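Local coordinates for protein VP1 (Polyomavirus HPyV7, PDB 4PCH) that forms the jelly-roll pentamers that build the T=7 icosahedral polyomavirus capsid and probably takes part in attachment to host cells, at residues 140-143 with 144-148; 189-193 with 194-198; 218-222 with 223-227; 236-239 with 240-243. All coordinates share one frame; numbering follows the deposited sequence. Where two conformers were deposited one is given.

In the fold
The four contacts are short-range turns and loop bends in the jelly-roll part of VP1, and they follow one another along the chain in numerical order. Interaction 1 follows the short strand 141-142 at the surface. Interactions 2 and 3 both reach the sheet that holds strands 184-191 and 224-236, interaction 3 joining it to strand 208-219 of the facing sheet; their centres lie about 33 Å apart on opposite sides of the chain's centre. Interaction 4 comes in the loop after strand 224-236, its nearest atoms about 8 Å from those of interaction 2. Interactions 2 and 4 both touch the third subunit, whereas no other subunit touches interaction 3.

Interaction 1 of 4, residues 140-143 with 144-148; sequences LKVN and EALEG
The flat carboxamide of N143 has the backbone N of E144 over one face, 3.2 Å from N143 CG, and at its oxygen end it meets A145. This is an Asx turn set inside a type I beta turn that runs from N143 to L146 just after strand 141-142. N143 OD1 accepts the backbone N-H of A145 at 2.8 Å in a nearly straight bond (165° at the hydrogen). The donor is tilted 27° from the carboxamide plane, on the same side as E144 N, which also brings A145 CB to 3.2 Å from N143 OD1. With CG anti to the backbone N (chi1 -173°), the amide of N143 lies beside its own carbonyl carbon and follows the chain into the turn. The second bond of the motif runs from L146 N to N143 O at 2.9 Å; here the donor stands well above the carbonyl plane.

One apolar contact accompanies the turn: V142 CG1 touches L146 CB at 3.9 Å, and the two side chains cross at about a right angle. Outside the turn, A145 O receives the side-chain amide of N168, E147 forms a salt bridge with K162, and V142 and N143 lean on L173 and P55. Strand 141-142 pairs in parallel with strand 52-53, so the turn leads the chain off a small two-stranded sheet. Water 1 lies between two backbone carbonyls, 2.9 Å from N143 O and equally far from L146 O; it can donate to either, although more acceptors than protons are within its reach.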
loop_
_atom_site.group_PDB
_atom_site.type_symbol
_atom_site.label_atom_id
_atom_site.label_comp_id
_atom_site.label_asym_id
_atom_site.label_seq_id
_atom_site.Cartn_x
_atom_site.Cartn_y
_atom_site.Cartn_z
ATOM N N LEU B 140 18.767 1.703 28.162
ATOM C CA LEU B 140 18.210 2.939 27.603
ATOM C C LEU B 140 17.967 3.891 28.756
ATOM O O LEU B 140 17.240 3.560 29.687
ATOM C CB LEU B 140 16.898 2.736 26.840
ATOM C CG LEU B 140 16.333 4.008 26.168
ATOM C CD1 LEU B 140 17.202 4.476 24.984
ATOM C CD2 LEU B 140 14.898 3.832 25.709
ATOM N N LYS B 141 18.633 5.045 28.682
ATOM C CA LYS B 141 18.578 6.049 29.728
ATOM C C LYS B 141 17.727 7.224 29.284
ATOM O O LYS B 141 17.585 7.496 28.085
ATOM C CB LYS B 141 19.987 6.507 30.076
ATOM C CG LYS B 141 20.844 5.392 30.682
ATOM C CD LYS B 141 22.321 5.642 30.417
ATOM C CE LYS B 141 23.204 4.558 31.024
ATOM N NZ LYS B 141 24.642 4.796 30.713
ATOM N N VAL B 142 17.145 7.909 30.275
ATOM C CA VAL B 142 16.209 9.006 30.027
ATOM C C VAL B 142 16.538 10.168 30.949
ATOM O O VAL B 142 16.558 10.013 32.167
ATOM C CB VAL B 142 14.753 8.563 30.294
ATOM C CG1 VAL B 142 13.773 9.643 29.824
ATOM C CG2 VAL B 142 14.473 7.244 29.584
ATOM N N ASN B 143 16.804 11.320 30.360
ATOM C CA ASN B 143 17.071 12.520 31.137
ATOM C C ASN B 143 15.915 12.849 32.097
ATOM O O ASN B 143 14.743 12.711 31.744
ATOM C CB ASN B 143 17.321 13.693 30.213
ATOM C CG ASN B 143 17.765 14.915 30.973
ATOM O OD1 ASN B 143 16.937 15.632 31.507
ATOM N ND2 ASN B 143 19.065 15.134 31.052
ATOM N N GLU B 144 16.274 13.273 33.303
ATOM C CA GLU B 144 15.320 13.520 34.371
ATOM C C GLU B 144 14.334 14.650 34.106
ATOM O O GLU B 144 13.324 14.749 34.806
ATOM C CB GLU B 144 16.059 13.790 35.689
ATOM C CG GLU B 144 16.737 12.555 36.274
ATOM C CD GLU B 144 15.756 11.410 36.507
ATOM O OE1 GLU B 144 15.582 10.577 35.584
ATOM O OE2 GLU B 144 15.135 11.362 37.595
ATOM N N ALA B 145 14.613 15.493 33.116
ATOM C CA ALA B 145 13.650 16.523 32.686
ATOM C C ALA B 145 12.448 15.947 31.972
ATOM O O ALA B 145 11.407 16.617 31.825
ATOM C CB ALA B 145 14.347 17.565 31.822
ATOM N N LEU B 146 12.573 14.692 31.532
ATOM C CA LEU B 146 11.516 14.001 30.841
ATOM C C LEU B 146 10.788 13.042 31.782
ATOM O O LEU B 146 11.357 12.573 32.773
ATOM C CB LEU B 146 12.118 13.207 29.658
ATOM C CG LEU B 146 12.864 14.073 28.663
ATOM C CD1 LEU B 146 13.591 13.220 27.642
ATOM C CD2 LEU B 146 11.949 15.081 27.989
ATOM N N GLU B 147 9.535 12.736 31.461
ATOM C CA GLU B 147 8.740 11.783 32.260
ATOM C C GLU B 147 9.271 10.356 32.066
ATOM O O GLU B 147 9.124 9.747 30.968
ATOM C CB GLU B 147 7.249 11.826 31.876
ATOM C CG GLU B 147 6.468 12.988 32.501
ATOM C CD GLU B 147 6.164 12.844 34.002
ATOM O OE1 GLU B 147 6.489 11.825 34.629
ATOM O OE2 GLU B 147 5.581 13.765 34.605
ATOM N N GLY B 148 9.882 9.831 33.127
ATOM C CA GLY B 148 10.489 8.502 33.086
ATOM C C GLY B 148 9.384 7.447 33.131
ATOM O O GLY B 148 8.498 7.537 33.984
HETATM O O HOH W 1 13.392 10.647 33.318
#

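Interaction 2 of 4, residues 189-193 with 194-198; sequences RVVGG and GVTPP
T196 turns back from the loop 194-198 onto V191 and G192 at the end of strand 184-191, its polar branch meeting G192 and G193 and its methyl meeting V191. Its CB points toward that chain and comes to 3.5 Å from G192 O. There the side chain forks. The OG1 branch donates its hydrogen to G192 O over 2.7 Å, arriving in the carbonyl plane on a lone pair, with an angle of 140° at the acceptor. The same OG1 lies 3.5 Å from G193 CA, an approach made possible by the bare alpha carbon of that glycine. The CG2 branch takes the apolar side: it touches V191 CG1 at 3.6 Å, the two side chains crossing at a slant. Both branches find their places through one torsion (chi1 -44°), which sets OG1 beside the backbone N of T196 and leaves CG2 anti to it. On V191, CG1 is likewise the methyl anti to the backbone N, carried beside the carbonyl carbon and hence forward to the loop. The hydroxyl ties together the two arms of a glycine-rich bend in which G193 adopts a positive phi of 80°.

More bonds hold the bend to the chain before strand 117-124: G193 O is hydrogen-bonded to T116 OG1, and the backbone of T196 to that of G115. V191 pairs with Q117 of that strand, while R189, V190 and V191 pair antiparallel with a strand of the second subunit, so that the sheet runs on across the pentamer interface; P197 and P198 pack on T196 and G193, respectively, of the third subunit.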
loop_
_atom_site.group_PDB
_atom_site.type_symbol
_atom_site.label_atom_id
_atom_site.label_comp_id
_atom_site.label_asym_id
_atom_site.label_seq_id
_atom_site.Cartn_x
_atom_site.Cartn_y
_atom_site.Cartn_z
ATOM N N ARG B 189 0.177 5.231 14.213
ATOM C CA ARG B 189 0.907 4.429 13.225
ATOM C C ARG B 189 2.405 4.624 13.433
ATOM O O ARG B 189 2.872 5.750 13.452
ATOM C CB ARG B 189 0.528 4.856 11.805
ATOM C CG ARG B 189 1.374 4.242 10.694
ATOM C CD ARG B 189 0.718 4.418 9.330
ATOM N NE ARG B 189 0.986 5.706 8.685
ATOM C CZ ARG B 189 1.940 5.883 7.772
ATOM N NH1 ARG B 189 2.703 4.873 7.420
ATOM N NH2 ARG B 189 2.126 7.065 7.213
ATOM N N VAL B 190 3.140 3.522 13.573
ATOM C CA VAL B 190 4.599 3.555 13.766
ATOM C C VAL B 190 5.221 2.927 12.510
ATOM O O VAL B 190 4.749 1.894 12.045
ATOM C CB VAL B 190 5.012 2.735 15.008
ATOM C CG1 VAL B 190 6.534 2.600 15.143
ATOM C CG2 VAL B 190 4.425 3.337 16.275
ATOM N N VAL B 191 6.314 3.523 12.028
ATOM C CA VAL B 191 7.092 2.944 10.950
ATOM C C VAL B 191 8.502 2.815 11.472
ATOM O O VAL B 191 9.017 3.754 12.073
ATOM C CB VAL B 191 7.092 3.880 9.721
ATOM C CG1 VAL B 191 7.905 3.256 8.603
ATOM C CG2 VAL B 191 5.661 4.122 9.261
ATOM N N GLY B 192 9.139 1.673 11.276
ATOM C CA GLY B 192 10.534 1.515 11.743
ATOM C C GLY B 192 11.569 1.766 10.680
ATOM O O GLY B 192 11.314 2.407 9.680
ATOM N N GLY B 193 12.766 1.264 10.915
ATOM C CA GLY B 193 13.891 1.482 9.991
ATOM C C GLY B 193 14.568 2.837 10.130
ATOM O O GLY B 193 14.024 3.782 10.708
ATOM N N GLY B 194 15.774 2.931 9.627
ATOM C CA GLY B 194 16.507 4.171 9.700
ATOM C C GLY B 194 16.561 4.984 8.424
ATOM O O GLY B 194 16.924 6.162 8.478
ATOM N N VAL B 195 16.177 4.383 7.300
ATOM C CA VAL B 195 16.185 5.069 6.014
ATOM C C VAL B 195 14.827 4.996 5.314
ATOM O O VAL B 195 14.708 5.274 4.099
ATOM C CB VAL B 195 17.329 4.584 5.096
ATOM C CG1 VAL B 195 18.676 4.812 5.775
ATOM C CG2 VAL B 195 17.140 3.133 4.689
ATOM N N THR B 196 13.785 4.723 6.085
ATOM C CA THR B 196 12.467 4.500 5.518
ATOM C C THR B 196 11.862 5.826 5.039
ATOM O O THR B 196 11.758 6.766 5.794
ATOM C CB THR B 196 11.541 3.846 6.544
ATOM O OG1 THR B 196 12.242 2.784 7.220
ATOM C CG2 THR B 196 10.319 3.300 5.868
ATOM N N PRO B 197 11.406 5.877 3.777
ATOM C CA PRO B 197 10.770 7.122 3.343
ATOM C C PRO B 197 9.396 7.317 3.998
ATOM O O PRO B 197 8.642 6.374 4.117
ATOM C CB PRO B 197 10.636 6.949 1.824
ATOM C CG PRO B 197 11.550 5.828 1.462
ATOM C CD PRO B 197 11.563 4.925 2.672
ATOM N N PRO B 198 9.077 8.549 4.407
ATOM C CA PRO B 198 7.728 8.871 4.889
ATOM C C PRO B 198 6.740 9.194 3.782
ATOM O O PRO B 198 7.128 9.721 2.740
ATOM C CB PRO B 198 7.953 10.120 5.722
ATOM C CG PRO B 198 9.137 10.805 5.079
ATOM C CD PRO B 198 9.982 9.714 4.448
#

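Interaction 3 of 4, residues 218-222 with 223-227; sequences ILCTF and GSVYL
S224 O accepts a hydrogen bond from water 2 at 2.7 Å, and F222 N donates to the same water over 3.0 Å. The bridge spans the tight connection between strands 208-219 and 224-236, in different sheets of the jelly roll. At its heart is a type I beta turn from C220 to G223: G223 N donates to C220 O at 3.1 Å, from well above the carbonyl plane, and G223, last in the turn, has no CB to jam against F222 O at its positive phi of 89°. C220 is also the centre of an inverse gamma turn.

C220 CB packs against S224 O, while its SG swings beside the backbone N (chi1 -66°) and touches V225 CB at 3.9 Å. V225 continues inward to I66 and C123. Beyond the turn, the side chains of F222 and Y226 cross at about a right angle, the Y226 hydroxyl resting at the edge of the F222 ring, near its plane, 4.0 Å from CD2.

S224 OG is hydrogen-bonded to N67 of strand 62-67, and G223 pairs by backbone with L68. A second water bridge spans the turn: water 3 donates to F222 O and to S224 OG, each at 2.8 Å.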
loop_
_atom_site.group_PDB
_atom_site.type_symbol
_atom_site.label_atom_id
_atom_site.label_comp_id
_atom_site.label_asym_id
_atom_site.label_seq_id
_atom_site.Cartn_x
_atom_site.Cartn_y
_atom_site.Cartn_z
ATOM N N ILE B 218 -17.638 11.325 22.445
ATOM C CA ILE B 218 -16.855 11.678 23.607
ATOM C C ILE B 218 -17.687 12.641 24.459
ATOM O O ILE B 218 -18.184 13.637 23.958
ATOM C CB ILE B 218 -15.564 12.396 23.205
ATOM C CG1 ILE B 218 -14.655 11.501 22.351
ATOM C CG2 ILE B 218 -14.831 12.900 24.442
ATOM C CD1 ILE B 218 -14.370 10.148 22.954
ATOM N N LEU B 219 -17.836 12.336 25.732
ATOM C CA LEU B 219 -18.643 13.173 26.628
ATOM C C LEU B 219 -17.712 14.107 27.367
ATOM O O LEU B 219 -16.908 13.679 28.209
ATOM C CB LEU B 219 -19.449 12.307 27.576
ATOM C CG LEU B 219 -20.397 11.305 26.916
ATOM C CD1 LEU B 219 -20.962 10.382 27.980
ATOM C CD2 LEU B 219 -21.502 12.000 26.137
ATOM N N CYS B 220 -17.807 15.392 27.032
ATOM C CA CYS B 220 -16.857 16.370 27.524
ATOM C C CYS B 220 -17.402 16.951 28.824
ATOM O O CYS B 220 -17.733 18.140 28.909
ATOM C CB CYS B 220 -16.653 17.455 26.479
ATOM S SG CYS B 220 -15.862 16.860 24.954
ATOM N N THR B 221 -17.452 16.117 29.855
ATOM C CA THR B 221 -18.224 16.432 31.047
ATOM C C THR B 221 -17.586 17.506 31.904
ATOM O O THR B 221 -18.260 18.081 32.757
ATOM C CB THR B 221 -18.444 15.193 31.923
ATOM O OG1 THR B 221 -17.198 14.703 32.387
ATOM C CG2 THR B 221 -19.136 14.068 31.130
ATOM N N PHE B 222 -16.281 17.727 31.711
ATOM C CA PHE B 222 -15.572 18.753 32.482
ATOM C C PHE B 222 -15.628 20.117 31.810
ATOM O O PHE B 222 -15.012 21.051 32.318
ATOM C CB PHE B 222 -14.094 18.381 32.704
ATOM C CG PHE B 222 -13.873 17.049 33.371
ATOM C CD1 PHE B 222 -14.778 16.516 34.257
ATOM C CD2 PHE B 222 -12.690 16.355 33.137
ATOM C CE1 PHE B 222 -14.539 15.300 34.879
ATOM C CE2 PHE B 222 -12.442 15.154 33.762
ATOM C CZ PHE B 222 -13.359 14.625 34.623
ATOM N N GLY B 223 -16.282 20.212 30.645
ATOM C CA GLY B 223 -16.433 21.486 29.926
ATOM C C GLY B 223 -15.324 21.845 28.953
ATOM O O GLY B 223 -15.261 22.972 28.440
ATOM N N SER B 224 -14.443 20.885 28.687
ATOM C CA SER B 224 -13.361 21.056 27.748
ATOM C C SER B 224 -13.186 19.777 26.958
ATOM O O SER B 224 -13.587 18.717 27.410
ATOM C CB SER B 224 -12.023 21.303 28.465
ATOM O OG SER B 224 -12.024 22.457 29.251
ATOM N N VAL B 225 -12.530 19.904 25.808
ATOM C CA VAL B 225 -12.117 18.748 25.006
ATOM C C VAL B 225 -10.588 18.689 25.038
ATOM O O VAL B 225 -9.911 19.721 24.990
ATOM C CB VAL B 225 -12.706 18.785 23.590
ATOM C CG1 VAL B 225 -12.262 19.990 22.801
ATOM C CG2 VAL B 225 -12.365 17.510 22.822
ATOM N N TYR B 226 -10.062 17.470 25.122
ATOM C CA TYR B 226 -8.645 17.218 25.336
ATOM C C TYR B 226 -8.129 16.606 24.047
ATOM O O TYR B 226 -8.688 15.598 23.584
ATOM C CB TYR B 226 -8.432 16.235 26.496
ATOM C CG TYR B 226 -8.801 16.838 27.848
ATOM C CD1 TYR B 226 -10.113 17.119 28.149
ATOM C CD2 TYR B 226 -7.831 17.143 28.792
ATOM C CE1 TYR B 226 -10.462 17.698 29.357
ATOM C CE2 TYR B 226 -8.161 17.710 30.002
ATOM C CZ TYR B 226 -9.491 17.994 30.277
ATOM O OH TYR B 226 -9.870 18.561 31.462
ATOM N N LEU B 227 -7.142 17.273 23.455
ATOM C CA LEU B 227 -6.486 16.831 22.210
ATOM C C LEU B 227 -5.063 16.460 22.502
ATOM O O LEU B 227 -4.386 17.155 23.252
ATOM C CB LEU B 227 -6.517 17.960 21.185
ATOM C CG LEU B 227 -7.929 18.437 20.812
ATOM C CD1 LEU B 227 -7.834 19.627 19.886
ATOM C CD2 LEU B 227 -8.778 17.310 20.228
HETATM O O HOH W 2 -14.396 17.150 29.477
HETATM O O HOH W 3 -12.761 22.628 31.945
#

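Interaction 4 of 4, residues 236-239 with 240-243; sequences TGLP and GLPT
L238 and L241 lie side by side and point the same way from the two ends of a type II beta turn, with P239 and G240 at its corners, in the loop between strands 224-236 and 253-271. L238 CB meets L241 CD1 at 4.0 Å, while L241 CG rests 3.7 Å from P239 O. In both leucines CG stands anti to the carbonyl carbon (chi1 -52° in L238, -73° in L241); the two share this rotamer and their side chains run out together. G240 carries the bend with a positive phi of 73°. Water 4 sits inside the mouth of the turn, 2.8 Å from L238 O and 2.6 Å from L241 O; it can donate to either, with more acceptors within reach than it has protons.

Further down, the loop narrows where T243 faces G237: T243 OG1 lies 3.7 Å from G237 CA, and the hydroxyl itself is bonded to R252. The backbones of L241 and T243 both pair with Y103, which fixes the returning arm, and P242 packs on R105 and Y248. On the other arm, L238 and P239 lie against R139 and D136 of the third subunit, so this turn belongs to a subunit interface of the pentamer. At the root of the loop T236 OG1, also bonded to S101, donates to G237 O at 2.8 Å, in the carbonyl plane on a lone pair.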
loop_
_atom_site.group_PDB
_atom_site.type_symbol
_atom_site.label_atom_id
_atom_site.label_comp_id
_atom_site.label_asym_id
_atom_site.label_seq_id
_atom_site.Cartn_x
_atom_site.Cartn_y
_atom_site.Cartn_z
ATOM N N THR B 236 16.498 14.102 9.805
ATOM C CA THR B 236 17.026 15.043 8.831
ATOM C C THR B 236 18.437 15.464 9.170
ATOM O O THR B 236 18.842 15.432 10.333
ATOM C CB THR B 236 16.115 16.308 8.724
ATOM O OG1 THR B 236 16.578 17.144 7.645
ATOM C CG2 THR B 236 16.070 17.103 10.006
ATOM N N GLY B 237 19.191 15.803 8.118
ATOM C CA GLY B 237 20.413 16.581 8.247
ATOM C C GLY B 237 20.107 18.074 8.212
ATOM O O GLY B 237 18.940 18.512 8.040
ATOM N N LEU B 238 21.153 18.861 8.350
ATOM C CA LEU B 238 21.030 20.322 8.278
ATOM C C LEU B 238 21.066 20.815 6.830
ATOM O O LEU B 238 21.626 20.158 5.959
ATOM C CB LEU B 238 22.162 20.994 9.040
ATOM C CG LEU B 238 22.358 20.507 10.465
ATOM C CD1 LEU B 238 23.513 21.268 11.133
ATOM C CD2 LEU B 238 21.108 20.558 11.300
ATOM N N PRO B 239 20.520 22.018 6.570
ATOM C CA PRO B 239 20.539 22.531 5.188
ATOM C C PRO B 239 21.890 22.695 4.541
ATOM O O PRO B 239 22.805 23.258 5.129
ATOM C CB PRO B 239 19.815 23.887 5.310
ATOM C CG PRO B 239 18.918 23.701 6.480
ATOM C CD PRO B 239 19.683 22.844 7.446
ATOM N N GLY B 240 22.017 22.212 3.290
ATOM C CA GLY B 240 23.186 22.513 2.482
ATOM C C GLY B 240 24.461 21.795 2.907
ATOM O O GLY B 240 25.566 22.210 2.565
ATOM N N LEU B 241 24.299 20.757 3.721
ATOM C CA LEU B 241 25.446 20.050 4.321
ATOM C C LEU B 241 25.338 18.544 4.098
ATOM O O LEU B 241 24.234 18.019 3.910
ATOM C CB LEU B 241 25.509 20.336 5.825
ATOM C CG LEU B 241 25.975 21.756 6.191
ATOM C CD1 LEU B 241 25.719 22.031 7.669
ATOM C CD2 LEU B 241 27.434 21.963 5.815
ATOM N N PRO B 242 26.469 17.844 4.173
ATOM C CA PRO B 242 26.410 16.408 3.929
ATOM C C PRO B 242 25.771 15.679 5.086
ATOM O O PRO B 242 25.899 16.070 6.257
ATOM C CB PRO B 242 27.871 15.998 3.741
ATOM C CG PRO B 242 28.647 17.038 4.454
ATOM C CD PRO B 242 27.848 18.314 4.397
ATOM N N THR B 243 25.051 14.626 4.746
ATOM C CA THR B 243 24.404 13.785 5.734
ATOM C C THR B 243 24.358 12.339 5.253
ATOM O O THR B 243 24.850 12.016 4.178
ATOM C CB THR B 243 23.033 14.349 6.168
ATOM O OG1 THR B 243 22.546 13.671 7.329
ATOM C CG2 THR B 243 22.011 14.287 5.057
HETATM O O HOH W 4 22.874 17.679 6.145
#